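Local coordinates for hypothetical protein Atu0636 (Agrobacterium tumefaciens, PDB 2OZV) that is of unknown function but probably transfers a methyl group from S-adenosylmethionine to an oxygen atom of a substrate, as a predicted O-methyltransferase, at residues 34-39 against 116-121; 100-105 against 149-154. All blocks are in the same frame, centred on the assembly; numbering follows the deposited sequence. Where two conformers were deposited one is given.

Interaction 1: 34-39 against 116-121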
loop_
_atom_site.group_PDB
_atom_site.type_symbol
_atom_site.label_atom_id
_atom_site.label_comp_id
_atom_site.label_asym_id
_atom_site.label_seq_id
_atom_site.Cartn_x
_atom_site.Cartn_y
_atom_site.Cartn_z
ATOM N N ASP B 34 -1.241 3.162 24.510
ATOM C CA ASP B 34 -0.242 2.879 25.523
ATOM C C ASP B 34 -0.788 3.467 26.811
ATOM O O ASP B 34 -1.107 4.663 26.860
ATOM C CB ASP B 34 1.072 3.580 25.127
ATOM C CG ASP B 34 2.281 3.158 25.980
ATOM O OD1 ASP B 34 2.124 2.704 27.142
ATOM O OD2 ASP B 34 3.413 3.287 25.467
ATOM N N ASP B 35 -0.903 2.639 27.847
ATOM C CA ASP B 35 -1.439 3.144 29.112
ATOM C C ASP B 35 -0.377 3.366 30.198
ATOM O O ASP B 35 -0.713 3.625 31.356
ATOM C CB ASP B 35 -2.612 2.280 29.601
ATOM C CG ASP B 35 -3.814 2.312 28.645
ATOM O OD1 ASP B 35 -4.105 3.372 28.026
ATOM O OD2 ASP B 35 -4.472 1.263 28.521
ATOM N N ARG B 36 0.900 3.301 29.822
ATOM C CA ARG B 36 1.999 3.598 30.763
ATOM C C ARG B 36 2.298 5.073 30.821
ATOM O O ARG B 36 1.884 5.848 29.943
ATOM C CB ARG B 36 3.318 2.940 30.339
ATOM C CG ARG B 36 3.309 1.455 30.004
ATOM C CD ARG B 36 4.632 1.093 29.276
ATOM N NE ARG B 36 4.720 1.675 27.928
ATOM C CZ ARG B 36 5.796 1.622 27.136
ATOM N NH1 ARG B 36 6.917 1.027 27.544
ATOM N NH2 ARG B 36 5.751 2.171 25.926
ATOM N N ALA B 37 3.054 5.471 31.841
ATOM C CA ALA B 37 3.769 6.712 31.763
ATOM C C ALA B 37 4.684 6.460 30.580
ATOM O O ALA B 37 5.335 5.397 30.482
ATOM C CB ALA B 37 4.561 7.002 33.033
ATOM N N CYS B 38 4.644 7.369 29.629
ATOM C CA CYS B 38 5.444 7.190 28.425
ATOM C C CYS B 38 5.804 8.553 27.934
ATOM O O CYS B 38 5.168 9.553 28.311
ATOM C CB CYS B 38 4.709 6.388 27.344
ATOM S SG CYS B 38 3.152 7.112 26.826
ATOM N N ARG B 39 6.844 8.592 27.112
ATOM C CA ARG B 39 7.373 9.823 26.585
ATOM C C ARG B 39 7.144 9.798 25.090
ATOM O O ARG B 39 7.503 8.819 24.421
ATOM C CB ARG B 39 8.858 9.950 26.916
ATOM C CG ARG B 39 9.138 10.073 28.465
ATOM C CD ARG B 39 10.584 10.327 28.752
ATOM N NE ARG B 39 11.472 9.236 28.321
ATOM C CZ ARG B 39 12.034 8.340 29.135
ATOM N NH1 ARG B 39 11.799 8.365 30.449
ATOM N NH2 ARG B 39 12.849 7.418 28.642
ATOM N N PHE B 116 12.579 8.219 23.635
ATOM C CA PHE B 116 11.122 8.267 23.489
ATOM C C PHE B 116 10.508 6.901 23.259
ATOM O O PHE B 116 11.070 6.077 22.530
ATOM C CB PHE B 116 10.750 9.197 22.323
ATOM C CG PHE B 116 11.041 10.666 22.606
ATOM C CD1 PHE B 116 10.178 11.429 23.427
ATOM C CD2 PHE B 116 12.181 11.277 22.050
ATOM C CE1 PHE B 116 10.433 12.783 23.689
ATOM C CE2 PHE B 116 12.457 12.632 22.305
ATOM C CZ PHE B 116 11.588 13.390 23.136
ATOM N N HIS B 117 9.350 6.666 23.879
ATOM C CA HIS B 117 8.587 5.429 23.669
ATOM C C HIS B 117 7.788 5.468 22.365
ATOM O O HIS B 117 7.449 4.421 21.812
ATOM C CB HIS B 117 7.634 5.219 24.841
ATOM C CG HIS B 117 8.343 5.108 26.169
ATOM N ND1 HIS B 117 8.387 6.157 27.073
ATOM C CD2 HIS B 117 9.057 4.098 26.720
ATOM C CE1 HIS B 117 9.079 5.776 28.141
ATOM N NE2 HIS B 117 9.500 4.535 27.949
ATOM N N HIS B 118 7.442 6.686 21.935
ATOM C CA HIS B 118 6.668 6.906 20.712
ATOM C C HIS B 118 7.219 8.114 20.022
ATOM O O HIS B 118 7.528 9.138 20.662
ATOM C CB HIS B 118 5.187 7.191 21.043
ATOM C CG HIS B 118 4.498 6.038 21.679
ATOM N ND1 HIS B 118 3.823 5.082 20.948
ATOM C CD2 HIS B 118 4.352 5.690 22.986
ATOM C CE1 HIS B 118 3.330 4.169 21.769
ATOM N NE2 HIS B 118 3.639 4.513 23.010
ATOM N N VAL B 119 7.308 8.036 18.699
ATOM C CA VAL B 119 7.513 9.228 17.891
ATOM C C VAL B 119 6.385 9.290 16.868
ATOM O O VAL B 119 6.121 8.299 16.191
ATOM C CB VAL B 119 8.873 9.225 17.157
ATOM C CG1 VAL B 119 9.041 10.481 16.338
ATOM C CG2 VAL B 119 10.029 9.113 18.213
ATOM N N ILE B 120 5.718 10.428 16.828
ATOM C CA ILE B 120 4.636 10.654 15.881
ATOM C C ILE B 120 4.945 11.753 14.886
ATOM O O ILE B 120 5.623 12.751 15.201
ATOM C CB ILE B 120 3.272 10.884 16.613
ATOM C CG1 ILE B 120 3.159 12.288 17.226
ATOM C CG2 ILE B 120 3.057 9.801 17.715
ATOM C CD1 ILE B 120 1.812 12.517 17.987
HETATM N N MSE B 121 4.420 11.621 13.660
HETATM C CA MSE B 121 4.755 12.616 12.648
HETATM C C MSE B 121 3.697 12.693 11.554
HETATM O O MSE B 121 3.065 11.689 11.199
HETATM C CB MSE B 121 6.133 12.302 12.007
HETATM C CG MSE B 121 6.149 10.944 11.302
HETATM SE SE MSE B 121 7.953 10.622 10.504
HETATM C CE MSE B 121 9.053 10.534 12.064
HETATM O O HOH W 1 6.756 2.050 23.065
#

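Interaction 2: 100-105 against 149-154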
loop_
_atom_site.group_PDB
_atom_site.type_symbol
_atom_site.label_atom_id
_atom_site.label_comp_id
_atom_site.label_asym_id
_atom_site.label_seq_id
_atom_site.Cartn_x
_atom_site.Cartn_y
_atom_site.Cartn_z
ATOM N N THR B 100 15.876 17.308 11.256
ATOM C CA THR B 100 16.727 16.674 10.252
ATOM C C THR B 100 18.201 16.669 10.683
ATOM O O THR B 100 19.047 16.086 9.996
ATOM C CB THR B 100 16.603 17.333 8.847
ATOM O OG1 THR B 100 17.213 18.634 8.852
ATOM C CG2 THR B 100 15.148 17.435 8.414
ATOM N N LEU B 101 18.502 17.309 11.810
ATOM C CA LEU B 101 19.871 17.320 12.360
ATOM C C LEU B 101 20.341 15.894 12.633
ATOM O O LEU B 101 19.522 14.986 12.849
ATOM C CB LEU B 101 19.968 18.160 13.635
ATOM C CG LEU B 101 19.948 19.685 13.455
ATOM C CD1 LEU B 101 19.950 20.350 14.804
ATOM C CD2 LEU B 101 21.112 20.185 12.588
ATOM N N ARG B 102 21.656 15.705 12.582
ATOM C CA ARG B 102 22.255 14.390 12.778
ATOM C C ARG B 102 23.190 14.386 13.967
ATOM O O ARG B 102 23.595 15.444 14.452
ATOM C CB ARG B 102 23.044 13.965 11.549
ATOM C CG ARG B 102 22.265 13.983 10.279
ATOM C CD ARG B 102 22.993 13.168 9.248
ATOM N NE ARG B 102 22.478 13.426 7.913
ATOM C CZ ARG B 102 22.431 12.515 6.951
ATOM N NH1 ARG B 102 21.948 12.837 5.754
ATOM N NH2 ARG B 102 22.859 11.277 7.188
ATOM N N ALA B 103 23.519 13.180 14.428
ATOM C CA ALA B 103 24.582 12.959 15.404
ATOM C C ALA B 103 24.542 13.926 16.588
ATOM O O ALA B 103 23.493 14.119 17.208
ATOM C CB ALA B 103 25.946 12.994 14.708
ATOM N N LYS B 104 25.680 14.547 16.886
ATOM C CA LYS B 104 25.811 15.387 18.071
ATOM C C LYS B 104 25.037 16.712 17.981
ATOM O O LYS B 104 24.555 17.229 18.995
ATOM C CB LYS B 104 27.295 15.639 18.371
ATOM C CG LYS B 104 27.566 16.520 19.582
ATOM C CD LYS B 104 26.987 15.929 20.867
ATOM C CE LYS B 104 26.693 17.020 21.879
ATOM N NZ LYS B 104 27.916 17.828 22.201
ATOM N N ALA B 105 24.955 17.259 16.768
ATOM C CA ALA B 105 24.135 18.437 16.482
ATOM C C ALA B 105 22.687 18.161 16.905
ATOM O O ALA B 105 22.042 19.005 17.535
ATOM C CB ALA B 105 24.192 18.775 14.992
ATOM N N PHE B 149 11.008 12.097 4.342
ATOM C CA PHE B 149 10.732 10.899 5.126
ATOM C C PHE B 149 12.023 10.241 5.612
ATOM O O PHE B 149 12.123 9.849 6.778
ATOM C CB PHE B 149 9.868 9.912 4.342
ATOM C CG PHE B 149 8.404 10.290 4.326
ATOM C CD1 PHE B 149 7.613 10.090 5.444
ATOM C CD2 PHE B 149 7.834 10.840 3.182
ATOM C CE1 PHE B 149 6.241 10.435 5.435
ATOM C CE2 PHE B 149 6.472 11.183 3.170
ATOM C CZ PHE B 149 5.696 10.979 4.290
ATOM N N GLU B 150 13.011 10.135 4.726
ATOM C CA GLU B 150 14.318 9.638 5.120
ATOM C C GLU B 150 14.898 10.388 6.324
ATOM O O GLU B 150 15.281 9.756 7.313
ATOM C CB GLU B 150 15.288 9.695 3.930
ATOM C CG GLU B 150 16.754 9.406 4.304
ATOM C CD GLU B 150 16.987 7.988 4.848
ATOM O OE1 GLU B 150 16.146 7.085 4.658
ATOM O OE2 GLU B 150 18.038 7.769 5.481
ATOM N N ASP B 151 14.955 11.720 6.250
ATOM C CA ASP B 151 15.497 12.528 7.366
ATOM C C ASP B 151 14.703 12.351 8.658
ATOM O O ASP B 151 15.278 12.072 9.716
ATOM C CB ASP B 151 15.521 14.010 7.015
ATOM C CG ASP B 151 16.623 14.372 6.025
ATOM O OD1 ASP B 151 17.589 13.587 5.847
ATOM O OD2 ASP B 151 16.523 15.463 5.426
ATOM N N TRP B 152 13.383 12.509 8.571
ATOM C CA TRP B 152 12.544 12.452 9.763
ATOM C C TRP B 152 12.522 11.064 10.407
ATOM O O TRP B 152 12.583 10.961 11.627
ATOM C CB TRP B 152 11.123 12.887 9.435
ATOM C CG TRP B 152 10.941 14.338 9.215
ATOM C CD1 TRP B 152 11.779 15.199 8.579
ATOM C CD2 TRP B 152 9.800 15.097 9.609
ATOM N NE1 TRP B 152 11.232 16.473 8.563
ATOM C CE2 TRP B 152 10.012 16.424 9.192
ATOM C CE3 TRP B 152 8.628 14.778 10.302
ATOM C CZ2 TRP B 152 9.082 17.439 9.428
ATOM C CZ3 TRP B 152 7.698 15.780 10.526
ATOM C CH2 TRP B 152 7.929 17.094 10.084
ATOM N N ILE B 153 12.450 10.009 9.587
ATOM C CA ILE B 153 12.468 8.645 10.125
ATOM C C ILE B 153 13.866 8.247 10.648
ATOM O O ILE B 153 13.963 7.539 11.653
ATOM C CB ILE B 153 11.847 7.625 9.121
ATOM C CG1 ILE B 153 10.334 7.922 9.028
ATOM C CG2 ILE B 153 12.023 6.178 9.610
ATOM C CD1 ILE B 153 9.584 7.279 7.839
ATOM N N ARG B 154 14.939 8.732 10.022
ATOM C CA ARG B 154 16.269 8.587 10.608
ATOM C C ARG B 154 16.300 9.185 12.026
ATOM O O ARG B 154 16.753 8.539 12.960
ATOM C CB ARG B 154 17.336 9.261 9.737
ATOM C CG ARG B 154 18.773 9.036 10.190
ATOM C CD ARG B 154 19.743 9.848 9.316
ATOM N NE ARG B 154 19.468 11.270 9.493
ATOM C CZ ARG B 154 19.146 12.124 8.523
ATOM N NH1 ARG B 154 19.098 11.721 7.258
ATOM N NH2 ARG B 154 18.884 13.400 8.827
HETATM O O HOH W 2 18.805 12.694 11.866
#

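Interaction 1: 34-39 against 116-121
Asp34 OD2 is gripped from two directions. His118 NE2 donates to the anti lone pair of Asp34 OD2 at 2.8 Å, nearly straight (163°) and in the plane of the imidazole. Arg36 NH2 meets Asp34 OD2 on the syn side at 2.6 Å. Arg36 NE bonds OD1, completing a side-on, two-nitrogen salt bridge, and Arg36 N closes an Asx turn on OD1. With four donors around it, the carboxylate is fixed in rotation and probably favoured as the anion. The second link is reciprocal: Arg39 N donates to His117 ND1 at 2.9 Å in the ring plane, while Arg39 O accepts from His117 N and, at 3.3 Å, from His118 N. Since ND1 accepts, any proton on a neutral His117 sits on NE2. The bend of Arg39 at chi3 (-63°) turns one face of its guanidinium to His117 CE1, 4.0 Å above the plane; Arg39 NE bonds His115 O. A water bridges His117 O and, weakly, Arg36 NH2. These bonds join the starts of the parallel neighbours 38-42 and 116-121 in the central sheet, between strands 61-67 and 164-170, with helix 148-159 packing on Phe116 and Val119.

Interaction 2: 100-105 against 149-154
A surface contact, built largely on stacked arginines, joins the loop leading into helix 103-108 to the flank of helix 148-159. The guanidinium of Arg102 lies flat on that of Arg154, centres 3.7 Å apart and planes only 11° from parallel, although the two side chains cross at about a right angle. Arg154 NH1 sits over the centre of the Arg102 group. The like charges are probably eased by Asp151, one turn earlier on the helix: its OD1 takes a salt bridge from Arg154 NH1 at 2.8 Å, on the anti side and tilted from the guanidinium plane, and lies 4.4 Å from Arg102 NH1, where charge alone can act. The chain of Arg154 leaves with CG opposite the backbone N (chi1 -174°) and then bends at chi3 (63°), which carries its guanidinium back beside Asp151 and flat against that of Arg102. At the edge of the Arg154 guanidinium, Thr100 O lies 2.9 Å from Arg154 NH2, and a water accepts from Arg154 NE and donates to Leu101 O. In the Rossmann-like methyltransferase fold, helix 148-159 follows strand 116-121 and packs on the sheet, and the present contact uses its outer flank. Thr100 adds a nonpolar touch: its CG2 rests 3.7 Å from Asp151 CB and also meets the indole of Trp152 obliquely. Thr100 OG1 turns instead to Asp98 OD1 in its own loop. Trp152 reaches inward to Val99 and Met121, and Glu150 forms a salt bridge with Arg185.

Interactions 1 and 2 have their centres about 19 Å apart, and their segments alternate along the chain: 34-39, 100-105, 116-121, 149-154. Helix 103-108 leads into strand 116-121, and that strand is followed by helix 148-159, so three of the four segments lie on consecutive elements; 34-39 lies earlier, beside 116-121 in the sheet. Interaction 1 lies at the starts of two central parallel strands, interaction 2 on the surface side of a helix covering the sheet. They touch through selenomethionine Met121 at the far end of strand 116-121: its CE packs 3.6 Å from Trp152 O, its SE against Ile153 CG1. Sheet core and outer layer are thereby tied together within the probable methyltransferase domain.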